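Local coordinates for galactofuranose-binding protein YtfQ (Escherichia coli, PDB 2VK2) that binds alpha- and beta-galactofuranose in the periplasm as the solute-binding component of an ABC transporter for this sugar, at residues 2-7 and 32-37; 104-109 and 272-277; 190-195 and 219-224; 199-204 and 227-232. All blocks are in the same frame, centred on the assembly; numbering follows the deposited sequence.

Interaction 1: residues 2-7 and 32-37; sequences PLTVGF and GITLKI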
loop_
_atom_site.group_PDB
_atom_site.type_symbol
_atom_site.label_atom_id
_atom_site.label_comp_id
_atom_site.label_asym_id
_atom_site.label_seq_id
_atom_site.Cartn_x
_atom_site.Cartn_y
_atom_site.Cartn_z
ATOM N N PRO A 2 21.401 5.677 23.295
ATOM C CA PRO A 2 20.104 6.012 22.706
ATOM C C PRO A 2 20.178 6.139 21.185
ATOM O O PRO A 2 21.135 6.719 20.668
ATOM C CB PRO A 2 19.766 7.369 23.341
ATOM C CG PRO A 2 20.614 7.461 24.559
ATOM C CD PRO A 2 21.859 6.696 24.255
ATOM N N LEU A 3 19.187 5.590 20.481
ATOM C CA LEU A 3 19.111 5.710 19.023
ATOM C C LEU A 3 18.056 6.730 18.622
ATOM O O LEU A 3 16.972 6.775 19.206
ATOM C CB LEU A 3 18.777 4.363 18.375
ATOM C CG LEU A 3 19.839 3.262 18.412
ATOM C CD1 LEU A 3 19.295 2.002 17.755
ATOM C CD2 LEU A 3 21.128 3.704 17.731
ATOM N N THR A 4 18.388 7.551 17.626
ATOM C CA THR A 4 17.432 8.461 17.004
ATOM C C THR A 4 17.268 8.074 15.538
ATOM O O THR A 4 18.253 7.960 14.806
ATOM C CB THR A 4 17.890 9.927 17.094
ATOM O OG1 THR A 4 17.983 10.315 18.469
ATOM C CG2 THR A 4 16.907 10.851 16.384
ATOM N N VAL A 5 16.020 7.859 15.128
ATOM C CA VAL A 5 15.699 7.501 13.752
ATOM C C VAL A 5 14.854 8.606 13.127
ATOM O O VAL A 5 13.896 9.083 13.733
ATOM C CB VAL A 5 14.933 6.161 13.688
ATOM C CG1 VAL A 5 14.494 5.849 12.262
ATOM C CG2 VAL A 5 15.795 5.038 14.241
ATOM N N GLY A 6 15.233 9.024 11.922
ATOM C CA GLY A 6 14.435 9.955 11.136
ATOM C C GLY A 6 13.653 9.165 10.108
ATOM O O GLY A 6 14.243 8.442 9.310
ATOM N N PHE A 7 12.329 9.298 10.131
ATOM C CA PHE A 7 11.447 8.586 9.208
ATOM C C PHE A 7 10.805 9.592 8.266
ATOM O O PHE A 7 10.022 10.443 8.691
ATOM C CB PHE A 7 10.395 7.810 10.014
ATOM C CG PHE A 7 9.344 7.085 9.188
ATOM C CD1 PHE A 7 9.557 6.703 7.864
ATOM C CD2 PHE A 7 8.135 6.739 9.786
ATOM C CE1 PHE A 7 8.566 6.023 7.151
ATOM C CE2 PHE A 7 7.153 6.060 9.081
ATOM C CZ PHE A 7 7.368 5.700 7.763
ATOM N N GLY A 32 12.571 2.165 23.186
ATOM C CA GLY A 32 13.373 3.273 23.709
ATOM C C GLY A 32 14.083 4.069 22.624
ATOM O O GLY A 32 15.108 4.702 22.878
ATOM N N ILE A 33 13.528 4.041 21.416
ATOM C CA ILE A 33 14.109 4.726 20.264
ATOM C C ILE A 33 13.379 6.047 20.059
ATOM O O ILE A 33 12.150 6.103 20.131
ATOM C CB ILE A 33 14.000 3.849 18.997
ATOM C CG1 ILE A 33 14.884 2.606 19.144
ATOM C CG2 ILE A 33 14.390 4.641 17.746
ATOM C CD1 ILE A 33 14.670 1.561 18.069
ATOM N N THR A 34 14.146 7.112 19.833
ATOM C CA THR A 34 13.589 8.419 19.516
ATOM C C THR A 34 13.278 8.458 18.023
ATOM O O THR A 34 14.177 8.322 17.198
ATOM C CB THR A 34 14.583 9.544 19.871
ATOM O OG1 THR A 34 14.894 9.483 21.269
ATOM C CG2 THR A 34 14.002 10.909 19.547
ATOM N N LEU A 35 12.005 8.627 17.683
ATOM C CA LEU A 35 11.574 8.622 16.292
ATOM C C LEU A 35 11.079 10.001 15.891
ATOM O O LEU A 35 10.166 10.546 16.510
ATOM C CB LEU A 35 10.458 7.597 16.095
ATOM C CG LEU A 35 9.947 7.428 14.661
ATOM C CD1 LEU A 35 11.037 6.879 13.752
ATOM C CD2 LEU A 35 8.724 6.530 14.637
ATOM N N LYS A 36 11.700 10.560 14.855
ATOM C CA LYS A 36 11.262 11.810 14.259
ATOM C C LYS A 36 10.597 11.482 12.937
ATOM O O LYS A 36 11.201 10.827 12.087
ATOM C CB LYS A 36 12.456 12.727 14.010
ATOM C CG LYS A 36 13.358 12.898 15.216
ATOM C CD LYS A 36 14.453 13.915 14.958
ATOM C CE LYS A 36 13.893 15.326 14.883
ATOM N NZ LYS A 36 14.953 16.353 14.972
ATOM N N ILE A 37 9.357 11.926 12.762
ATOM C CA ILE A 37 8.618 11.645 11.539
ATOM C C ILE A 37 8.396 12.928 10.745
ATOM O O ILE A 37 7.829 13.896 11.252
ATOM C CB ILE A 37 7.262 10.970 11.825
ATOM C CG1 ILE A 37 7.457 9.714 12.680
ATOM C CG2 ILE A 37 6.571 10.611 10.519
ATOM C CD1 ILE A 37 6.172 8.975 12.992
HETATM O O HOH W 1 17.742 3.168 21.580
HETATM O O HOH W 2 16.264 7.491 22.460
#
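The first beta-alpha-beta unit of the chain brings Val-5 beside Leu-35 and Phe-7 beside Ile-37, on two parallel strands whose axes come within 4.7 Å. The backbone ladder switches sides at each step: Leu-3 O receives Thr-34 N, Thr-34 O receives Val-5 N, Val-5 O receives Lys-36 N, and Lys-36 O receives Phe-7 N at 2.7 Å with an N-H...O angle of 174°. Apolar residues suit the face that carries Val-5, Phe-7 and Leu-35 because two helices lie over it. The two methyls of Val-5 part company there: CG2 meets Ile-33 CG2 at 3.8 Å, while CG1 lies 3.9 Å from Leu-35 CD1. That same CD1 also touches Phe-7 CB, at 3.9 Å. The other face is more polar. Thr-4 and Thr-34 lie alongside each other there, Thr-4 OG1 3.8 Å from Thr-34 CB, and Gly-6 adds no side chain beside Lys-36, whose amine turns away to Gln-57. Gly-32, with positive phi, closes the preceding helix in a Schellman motif, and a water held by its O also bonds Thr-34 OG1. Helices 15-31 and 252-265 cover the apolar face, Leu-35 resting on the first and Val-5 on the second, while strand 61-64 flanks strand 4-9 on the side away from strand 34-39.

Interaction 2: residues 104-109 and 272-277; sequences TVTADN and LTLTKS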
loop_
_atom_site.group_PDB
_atom_site.type_symbol
_atom_site.label_atom_id
_atom_site.label_comp_id
_atom_site.label_asym_id
_atom_site.label_seq_id
_atom_site.Cartn_x
_atom_site.Cartn_y
_atom_site.Cartn_z
ATOM N N THR A 104 14.629 -3.393 2.212
ATOM C CA THR A 104 13.262 -2.926 2.008
ATOM C C THR A 104 12.335 -3.863 2.770
ATOM O O THR A 104 12.349 -5.071 2.537
ATOM C CB THR A 104 12.862 -2.935 0.522
ATOM O OG1 THR A 104 13.820 -2.193 -0.239
ATOM C CG2 THR A 104 11.484 -2.314 0.326
ATOM N N VAL A 105 11.558 -3.306 3.695
ATOM C CA VAL A 105 10.512 -4.057 4.382
ATOM C C VAL A 105 9.215 -3.812 3.631
ATOM O O VAL A 105 8.776 -2.672 3.503
ATOM C CB VAL A 105 10.349 -3.612 5.844
ATOM C CG1 VAL A 105 9.303 -4.480 6.545
ATOM C CG2 VAL A 105 11.683 -3.680 6.575
ATOM N N THR A 106 8.609 -4.873 3.113
ATOM C CA THR A 106 7.490 -4.710 2.199
ATOM C C THR A 106 6.764 -6.028 2.003
ATOM O O THR A 106 7.323 -7.091 2.245
ATOM C CB THR A 106 7.995 -4.184 0.824
ATOM O OG1 THR A 106 6.893 -3.986 -0.071
ATOM C CG2 THR A 106 8.991 -5.158 0.200
ATOM N N ALA A 107 5.507 -5.949 1.584
ATOM C CA ALA A 107 4.823 -7.119 1.059
ATOM C C ALA A 107 5.351 -7.426 -0.340
ATOM O O ALA A 107 6.032 -6.602 -0.964
ATOM C CB ALA A 107 3.325 -6.883 1.013
ATOM N N ASP A 108 5.051 -8.629 -0.813
ATOM C CA ASP A 108 5.192 -8.965 -2.221
ATOM C C ASP A 108 3.945 -8.394 -2.889
ATOM O O ASP A 108 2.865 -8.974 -2.815
ATOM C CB ASP A 108 5.288 -10.481 -2.392
ATOM C CG ASP A 108 5.387 -10.918 -3.843
ATOM O OD1 ASP A 108 5.111 -10.105 -4.754
ATOM O OD2 ASP A 108 5.733 -12.098 -4.067
ATOM N N ASN A 109 4.095 -7.233 -3.516
ATOM C CA ASN A 109 2.948 -6.490 -4.029
ATOM C C ASN A 109 2.423 -7.067 -5.339
ATOM O O ASN A 109 1.251 -6.890 -5.672
ATOM C CB ASN A 109 3.302 -5.011 -4.166
ATOM C CG ASN A 109 3.828 -4.426 -2.873
ATOM O OD1 ASN A 109 3.119 -4.369 -1.866
ATOM N ND2 ASN A 109 5.079 -4.002 -2.888
ATOM N N LEU A 272 15.870 -7.851 1.005
ATOM C CA LEU A 272 14.414 -7.811 0.923
ATOM C C LEU A 272 13.826 -8.522 2.135
ATOM O O LEU A 272 14.102 -9.698 2.366
ATOM C CB LEU A 272 13.935 -8.481 -0.368
ATOM C CG LEU A 272 12.423 -8.528 -0.619
ATOM C CD1 LEU A 272 11.840 -7.130 -0.723
ATOM C CD2 LEU A 272 12.123 -9.326 -1.881
ATOM N N THR A 273 13.026 -7.789 2.905
ATOM C CA THR A 273 12.369 -8.317 4.093
ATOM C C THR A 273 10.865 -8.358 3.831
ATOM O O THR A 273 10.184 -7.339 3.916
ATOM C CB THR A 273 12.681 -7.438 5.317
ATOM O OG1 THR A 273 14.103 -7.314 5.464
ATOM C CG2 THR A 273 12.091 -8.039 6.586
ATOM N N LEU A 274 10.356 -9.537 3.489
ATOM C CA LEU A 274 8.956 -9.677 3.087
ATOM C C LEU A 274 8.011 -9.863 4.266
ATOM O O LEU A 274 8.319 -10.579 5.218
ATOM C CB LEU A 274 8.778 -10.846 2.113
ATOM C CG LEU A 274 9.309 -10.649 0.693
ATOM C CD1 LEU A 274 9.102 -11.917 -0.119
ATOM C CD2 LEU A 274 8.637 -9.468 0.009
ATOM N N THR A 275 6.858 -9.206 4.183
ATOM C CA THR A 275 5.755 -9.433 5.115
ATOM C C THR A 275 4.741 -10.370 4.456
ATOM O O THR A 275 4.781 -10.578 3.241
ATOM C CB THR A 275 5.076 -8.113 5.509
ATOM O OG1 THR A 275 4.533 -7.482 4.344
ATOM C CG2 THR A 275 6.082 -7.169 6.164
ATOM N N LYS A 276 3.838 -10.931 5.259
ATOM C CA LYS A 276 2.888 -11.946 4.794
ATOM C C LYS A 276 1.613 -11.330 4.214
ATOM O O LYS A 276 1.048 -10.405 4.795
ATOM C CB LYS A 276 2.522 -12.887 5.949
ATOM C CG LYS A 276 1.547 -14.003 5.570
ATOM C CD LYS A 276 1.314 -14.987 6.714
ATOM C CE LYS A 276 2.523 -15.879 6.973
ATOM N NZ LYS A 276 2.951 -16.641 5.767
ATOM N N SER A 277 1.163 -11.872 3.081
ATOM C CA SER A 277 -0.087 -11.453 2.437
ATOM C C SER A 277 -1.137 -12.555 2.527
ATOM O O SER A 277 -0.849 -13.712 2.228
ATOM C CB SER A 277 0.156 -11.133 0.962
ATOM O OG SER A 277 1.104 -10.094 0.810
HETATM O O HOH W 3 3.711 -10.596 0.736
#
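Asp-108 N, Thr-275 O and Ser-277 OG close round a single water molecule, which accepts from the amide at 2.8 Å and gives its two protons to the oxygens, Thr-275 O at 2.7 Å and Ser-277 OG at 2.7 Å. The water thus ties the segments together just where their backbones stop pairing directly. Before that point they run as parallel strands: Thr-273 N bonds to Thr-104 O and Thr-106 N to Thr-273 O. The last rung, Thr-275 N to Thr-106 O, is bent, the donor standing 41° above the carbonyl plane, as the ladder comes to its end. Residues 104-109 and 272-277 are two of the crossings between the lobes, a hallmark of periplasmic sugar-binding proteins: strands 103-106 and 272-274 sit in one sheet, whereas helix 109-124 and strand 278-280 belong to the other lobe. Threonine fits this place because its hydroxyl and methyl can do different work. Thr-106 has OG1 anti to the backbone N (chi1 -178°) and donates it to Ala-107 O, in the carbonyl plane on a lone pair, at 2.9 Å. Its CG2 is thereby held in the crowded position between N and the carbonyl carbon, where it meets Leu-272 CD1 at 3.6 Å. On the opposite face Val-105 and Thr-273 lie side by side, and Thr-273 OG1 is taken by Thr-103. Leu-274 reaches over the turn with CD2, 3.8 Å from Asp-108 N. Asp-108 itself caps helix 109-124, its OD1 accepting from Leu-111 N.

Interaction 3: residues 190-195 and 219-224; sequences KNICMV and KDILTG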
loop_
_atom_site.group_PDB
_atom_site.type_symbol
_atom_site.label_atom_id
_atom_site.label_comp_id
_atom_site.label_asym_id
_atom_site.label_seq_id
_atom_site.Cartn_x
_atom_site.Cartn_y
_atom_site.Cartn_z
ATOM N N LYS A 190 -23.591 0.130 -15.655
ATOM C CA LYS A 190 -24.165 -1.161 -16.058
ATOM C C LYS A 190 -23.193 -2.043 -16.841
ATOM O O LYS A 190 -23.342 -3.265 -16.853
ATOM C CB LYS A 190 -25.446 -0.957 -16.874
ATOM C CG LYS A 190 -26.598 -0.370 -16.073
ATOM C CD LYS A 190 -27.866 -0.268 -16.907
ATOM N N ASN A 191 -22.201 -1.429 -17.484
ATOM C CA ASN A 191 -21.189 -2.175 -18.231
ATOM C C ASN A 191 -19.953 -2.516 -17.386
ATOM O O ASN A 191 -18.933 -2.941 -17.927
ATOM C CB ASN A 191 -20.775 -1.386 -19.481
ATOM C CG ASN A 191 -20.042 -2.239 -20.502
ATOM O OD1 ASN A 191 -20.422 -3.382 -20.764
ATOM N ND2 ASN A 191 -18.989 -1.682 -21.090
ATOM N N ILE A 192 -20.050 -2.342 -16.067
ATOM C CA ILE A 192 -18.961 -2.666 -15.144
ATOM C C ILE A 192 -19.348 -3.868 -14.285
ATOM O O ILE A 192 -20.430 -3.883 -13.696
ATOM C CB ILE A 192 -18.641 -1.477 -14.215
ATOM C CG1 ILE A 192 -18.260 -0.239 -15.033
ATOM C CG2 ILE A 192 -17.517 -1.848 -13.245
ATOM C CD1 ILE A 192 -18.040 1.003 -14.197
ATOM N N CYS A 193 -18.460 -4.859 -14.220
ATOM C CA CYS A 193 -18.649 -6.066 -13.406
ATOM C C CYS A 193 -17.918 -5.972 -12.064
ATOM O O CYS A 193 -18.414 -6.460 -11.048
ATOM C CB CYS A 193 -18.171 -7.301 -14.191
ATOM S SG CYS A 193 -17.658 -8.764 -13.229
ATOM N N MET A 194 -16.745 -5.342 -12.060
ATOM C CA MET A 194 -15.885 -5.340 -10.886
ATOM C C MET A 194 -14.954 -4.132 -10.889
ATOM O O MET A 194 -14.480 -3.704 -11.946
ATOM C CB MET A 194 -15.077 -6.641 -10.862
ATOM C CG MET A 194 -14.140 -6.810 -9.679
ATOM S SD MET A 194 -12.424 -6.454 -10.101
ATOM C CE MET A 194 -11.608 -6.979 -8.593
ATOM N N VAL A 195 -14.715 -3.580 -9.704
ATOM C CA VAL A 195 -13.681 -2.568 -9.519
ATOM C C VAL A 195 -12.525 -3.180 -8.740
ATOM O O VAL A 195 -12.722 -3.780 -7.681
ATOM C CB VAL A 195 -14.203 -1.277 -8.824
ATOM C CG1 VAL A 195 -14.927 -1.591 -7.512
ATOM C CG2 VAL A 195 -13.057 -0.291 -8.588
ATOM N N LYS A 219 -22.508 -6.687 -5.410
ATOM C CA LYS A 219 -23.383 -7.538 -6.222
ATOM C C LYS A 219 -23.377 -7.110 -7.690
ATOM O O LYS A 219 -22.937 -7.872 -8.552
ATOM C CB LYS A 219 -24.811 -7.540 -5.665
ATOM C CG LYS A 219 -25.754 -8.478 -6.411
ATOM C CD LYS A 219 -27.024 -8.748 -5.626
ATOM C CE LYS A 219 -27.990 -9.626 -6.411
ATOM N NZ LYS A 219 -27.400 -10.947 -6.770
ATOM N N ASP A 220 -23.860 -5.901 -7.970
ATOM C CA ASP A 220 -23.850 -5.365 -9.336
ATOM C C ASP A 220 -22.424 -5.073 -9.793
ATOM O O ASP A 220 -22.067 -5.332 -10.942
ATOM C CB ASP A 220 -24.678 -4.080 -9.435
ATOM C CG ASP A 220 -26.166 -4.315 -9.234
ATOM O OD1 ASP A 220 -26.670 -5.397 -9.606
ATOM O OD2 ASP A 220 -26.830 -3.400 -8.709
ATOM N N ILE A 221 -21.626 -4.511 -8.890
ATOM C CA ILE A 221 -20.205 -4.286 -9.134
ATOM C C ILE A 221 -19.432 -4.872 -7.954
ATOM O O ILE A 221 -19.585 -4.426 -6.816
ATOM C CB ILE A 221 -19.886 -2.788 -9.318
ATOM C CG1 ILE A 221 -20.618 -2.239 -10.547
ATOM C CG2 ILE A 221 -18.382 -2.578 -9.467
ATOM C CD1 ILE A 221 -20.445 -0.756 -10.773
ATOM N N LEU A 222 -18.628 -5.894 -8.236
ATOM C CA LEU A 222 -17.800 -6.544 -7.225
ATOM C C LEU A 222 -16.640 -5.627 -6.860
ATOM O O LEU A 222 -16.257 -4.766 -7.653
ATOM C CB LEU A 222 -17.247 -7.868 -7.761
ATOM C CG LEU A 222 -18.260 -8.910 -8.247
ATOM C CD1 LEU A 222 -17.540 -10.041 -8.964
ATOM C CD2 LEU A 222 -19.094 -9.445 -7.086
ATOM N N THR A 223 -16.081 -5.808 -5.668
ATOM C CA THR A 223 -14.896 -5.056 -5.261
ATOM C C THR A 223 -13.774 -5.995 -4.846
ATOM O O THR A 223 -13.992 -6.986 -4.146
ATOM C CB THR A 223 -15.185 -4.069 -4.102
ATOM O OG1 THR A 223 -15.237 -4.767 -2.849
ATOM C CG2 THR A 223 -16.487 -3.317 -4.338
ATOM N N GLY A 224 -12.567 -5.670 -5.300
ATOM C CA GLY A 224 -11.348 -6.344 -4.871
ATOM C C GLY A 224 -10.310 -5.273 -4.604
ATOM O O GLY A 224 -10.102 -4.400 -5.438
HETATM O O HOH W 4 -20.664 -8.181 -10.997
#
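Ile-221, Val-195 and Leu-222 bury the most surface in this contact, and each meets the facing segment through a different part of itself. Ile-221 makes the apolar contact, crossing Ile-192 obliquely: its CG2 lies 3.9 Å from Ile-192 CG2, and its CD1 comes within 4.0 Å of Ile-192 CB. CG2 owes its place to a position anti to the backbone N (chi1 -62° for the other branch), and it also borders Val-195 N. An alanine here would probably open a gap beside Ile-192, whose CG2 would lose both the CG2 and the CD1 it packs on. Val-195 is gripped by its backbone, N donating to Leu-222 O at 2.8 Å and O receiving Gly-224 N. Its CG1 stands between the backbone N and the carbonyl carbon, which brings it 3.9 Å from Thr-223 CG2, the two beta-branched side chains lying alongside each other. Leu-222 sends its N to Cys-193 O at 2.9 Å, and its side chain is crossed at about a right angle by that of Met-194, whose CG sits 3.8 Å from Leu-222 CB. The methionine chain bends at chi2, and its CE ends 3.7 Å from Gly-224 N; a CB on Gly-224 would come too close to this methyl as it stands, consistent with glycine here. Helix 109-124 covers Met-194, whereas Val-195 and Thr-223 face helix 200-212. Cys-193, just before strand 194-197, is disulfide-bonded to Cys-129 at the start of strand 129-135. Strand 194-197, helix 200-212 and strand 222-225 form the classical beta-alpha-beta unit of a Rossmann-like lobe.

Interaction 4: residues 199-204 and 227-232; sequences NDDMVI and DGVPDI. With GZL (beta-D-galactofuranose), chain B.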
loop_
_atom_site.group_PDB
_atom_site.type_symbol
_atom_site.label_atom_id
_atom_site.label_comp_id
_atom_site.label_asym_id
_atom_site.label_seq_id
_atom_site.Cartn_x
_atom_site.Cartn_y
_atom_site.Cartn_z
ATOM N N ASN A 199 -5.701 0.071 -3.389
ATOM C CA ASN A 199 -5.919 0.018 -1.948
ATOM C C ASN A 199 -7.397 0.045 -1.583
ATOM O O ASN A 199 -8.242 0.433 -2.391
ATOM C CB ASN A 199 -5.096 1.077 -1.177
ATOM C CG ASN A 199 -5.676 2.488 -1.239
ATOM O OD1 ASN A 199 -6.537 2.802 -2.050
ATOM N ND2 ASN A 199 -5.156 3.362 -0.382
ATOM N N ASP A 200 -7.691 -0.403 -0.365
ATOM C CA ASP A 200 -9.059 -0.418 0.153
ATOM C C ASP A 200 -9.706 0.960 0.127
ATOM O O ASP A 200 -10.871 1.087 -0.231
ATOM C CB ASP A 200 -9.102 -0.906 1.606
ATOM C CG ASP A 200 -8.775 -2.382 1.768
ATOM O OD1 ASP A 200 -8.932 -3.193 0.826
ATOM O OD2 ASP A 200 -8.373 -2.730 2.888
ATOM N N ASP A 201 -8.959 1.988 0.530
ATOM C CA ASP A 201 -9.524 3.337 0.636
ATOM C C ASP A 201 -10.134 3.809 -0.681
ATOM O O ASP A 201 -11.248 4.326 -0.694
ATOM C CB ASP A 201 -8.481 4.346 1.133
ATOM C CG ASP A 201 -8.304 4.314 2.643
ATOM O OD1 ASP A 201 -8.417 3.226 3.244
ATOM O OD2 ASP A 201 -8.046 5.383 3.231
ATOM N N MET A 202 -9.418 3.616 -1.786
ATOM C CA MET A 202 -9.955 3.978 -3.100
ATOM C C MET A 202 -11.243 3.215 -3.408
ATOM O O MET A 202 -12.183 3.790 -3.952
ATOM C CB MET A 202 -8.929 3.740 -4.207
ATOM C CG MET A 202 -7.837 4.794 -4.253
ATOM S SD MET A 202 -6.720 4.611 -5.654
ATOM C CE MET A 202 -6.108 2.945 -5.396
ATOM N N VAL A 203 -11.285 1.934 -3.045
ATOM C CA VAL A 203 -12.475 1.117 -3.299
ATOM C C VAL A 203 -13.641 1.511 -2.381
ATOM O O VAL A 203 -14.801 1.370 -2.763
ATOM C CB VAL A 203 -12.174 -0.406 -3.195
ATOM C CG1 VAL A 203 -12.795 -1.019 -1.944
ATOM C CG2 VAL A 203 -12.680 -1.127 -4.435
ATOM N N ILE A 204 -13.339 2.012 -1.187
ATOM C CA ILE A 204 -14.380 2.498 -0.278
ATOM C C ILE A 204 -15.029 3.760 -0.859
ATOM O O ILE A 204 -16.248 3.928 -0.778
ATOM C CB ILE A 204 -13.820 2.737 1.141
ATOM C CG1 ILE A 204 -13.473 1.392 1.789
ATOM C CG2 ILE A 204 -14.833 3.472 2.005
ATOM C CD1 ILE A 204 -12.563 1.489 2.983
ATOM N N ASP A 227 -5.247 -4.017 1.551
ATOM C CA ASP A 227 -4.721 -3.376 2.780
ATOM C C ASP A 227 -5.294 -4.051 4.020
ATOM O O ASP A 227 -4.573 -4.297 4.982
ATOM C CB ASP A 227 -5.003 -1.871 2.894
ATOM C CG ASP A 227 -3.995 -1.013 2.154
ATOM O OD1 ASP A 227 -2.936 -1.519 1.719
ATOM O OD2 ASP A 227 -4.282 0.187 2.024
ATOM N N GLY A 228 -6.594 -4.332 3.998
ATOM C CA GLY A 228 -7.286 -4.843 5.173
ATOM C C GLY A 228 -7.477 -3.773 6.228
ATOM O O GLY A 228 -7.227 -4.016 7.408
ATOM N N VAL A 229 -7.920 -2.587 5.818
ATOM C CA VAL A 229 -8.262 -1.542 6.781
ATOM C C VAL A 229 -9.614 -1.890 7.410
ATOM O O VAL A 229 -10.433 -2.572 6.784
ATOM C CB VAL A 229 -8.299 -0.127 6.147
ATOM C CG1 VAL A 229 -6.960 0.200 5.500
ATOM C CG2 VAL A 229 -9.424 0.001 5.134
ATOM N N PRO A 230 -9.847 -1.444 8.658
ATOM C CA PRO A 230 -11.115 -1.754 9.328
ATOM C C PRO A 230 -12.352 -1.517 8.463
ATOM O O PRO A 230 -13.266 -2.346 8.463
ATOM C CB PRO A 230 -11.114 -0.804 10.529
ATOM C CG PRO A 230 -9.685 -0.606 10.844
ATOM C CD PRO A 230 -8.953 -0.654 9.528
ATOM N N ASP A 231 -12.376 -0.413 7.726
ATOM C CA ASP A 231 -13.562 -0.044 6.953
ATOM C C ASP A 231 -13.872 -0.983 5.788
ATOM O O ASP A 231 -15.021 -1.047 5.358
ATOM C CB ASP A 231 -13.475 1.410 6.473
ATOM C CG ASP A 231 -13.749 2.412 7.588
ATOM O OD1 ASP A 231 -14.119 1.989 8.702
ATOM O OD2 ASP A 231 -13.597 3.626 7.348
ATOM N N ILE A 232 -12.887 -1.722 5.275
ATOM C CA ILE A 232 -13.208 -2.715 4.246
ATOM C C ILE A 232 -13.943 -3.909 4.861
ATOM O O ILE A 232 -14.834 -4.472 4.234
ATOM C CB ILE A 232 -11.971 -3.182 3.428
ATOM C CG1 ILE A 232 -12.416 -3.707 2.060
ATOM C CG2 ILE A 232 -11.186 -4.255 4.169
ATOM C CD1 ILE A 232 -13.079 -2.666 1.180
HETATM C C6 GZL B . 1.650 -0.201 0.744
HETATM C C5 GZL B . 1.611 1.064 0.280
HETATM C C4 GZL B . 0.328 1.808 -0.041
HETATM C C3 GZL B . -1.006 1.322 0.453
HETATM C C2 GZL B . -1.702 2.331 0.957
HETATM O O6 GZL B . 2.810 -0.817 0.991
HETATM O O5 GZL B . 2.759 1.689 -0.007
HETATM O O4 GZL B . 0.393 3.148 0.468
HETATM O O3 GZL B . -1.421 0.069 0.301
HETATM C C1 GZL B . -0.877 3.567 0.978
HETATM O O2 GZL B . -2.950 2.327 1.429
HETATM O O1 GZL B . -1.426 4.585 0.147
HETATM O O HOH W 5 -6.650 1.546 2.115
#
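Asp-200 OD2 takes two backbone amides of the facing segment, a sound bond from Val-229 N at 3.0 Å and a weak, bent one from Gly-228 N at 2.6 Å, and Ile-232 CG2 covers it. OD1 accepts from Ser-225 and Ser-244, so this buried carboxylate is well supplied with donors, which would probably favour its charged form. An alanine here would probably leave Val-229 N and the two serine hydroxyls without their acceptor and let the turn at Gly-228, a glycine with positive phi, shift. A water joins the segments, accepting from Asp-201 N and donating to Asp-201 OD1 and, at 2.7 Å, to Asp-227 OD2. Both segments lead from the C-terminal ends of strands 194-197 and 222-225 into helices 200-212 and 230-237, where parallel alpha/beta lobes build their binding sites. Asp-227 spans two hydroxyls of galactofuranose, O3 donating to OD1 at 2.6 Å and O2 to OD2 at 2.6 Å. The same O2 accepts from Asn-199 ND2 at 3.0 Å, nearly straight at 174°. Asn-199 suits both tasks: its amide N also bonds Phe-170 O, while OD1 caps the helix by taking Met-202 N from above the carbonyl plane. Among apolar contacts, the side chains of Ile-232 and Val-203 cross at about a right angle, Ile-232 CD1 3.5 Å from Val-203 CG1. Ile-204 CD1 reaches Asp-231 CB at 3.6 Å; Asp-231 also salt-bridges Arg-172.

Interactions 1 and 2 lie in the same parallel sheet, at its two edges, their centres 22 Å apart, whereas interactions 3 and 4 belong to the other lobe. Interaction 3 pairs strands 194-197 and 222-225, and interaction 4 the starts of helices 200-212 and 230-237 that follow them in the chain; they meet where Val-203 packs against Val-195 and Thr-223. Both are buried, while interactions 1 and 2, which include the outermost strands of their sheet, are partly buried. Interactions 1 and 3 are the beta-alpha-beta pairs, dominated by backbone ladders and aliphatic packing. Nearer the sugar the chemistry turns polar: interaction 2, at the crossings, adds a capping aspartate and a threonine hydroxyl bond, and interaction 4 carboxylates, a capping amide and the ligand itself.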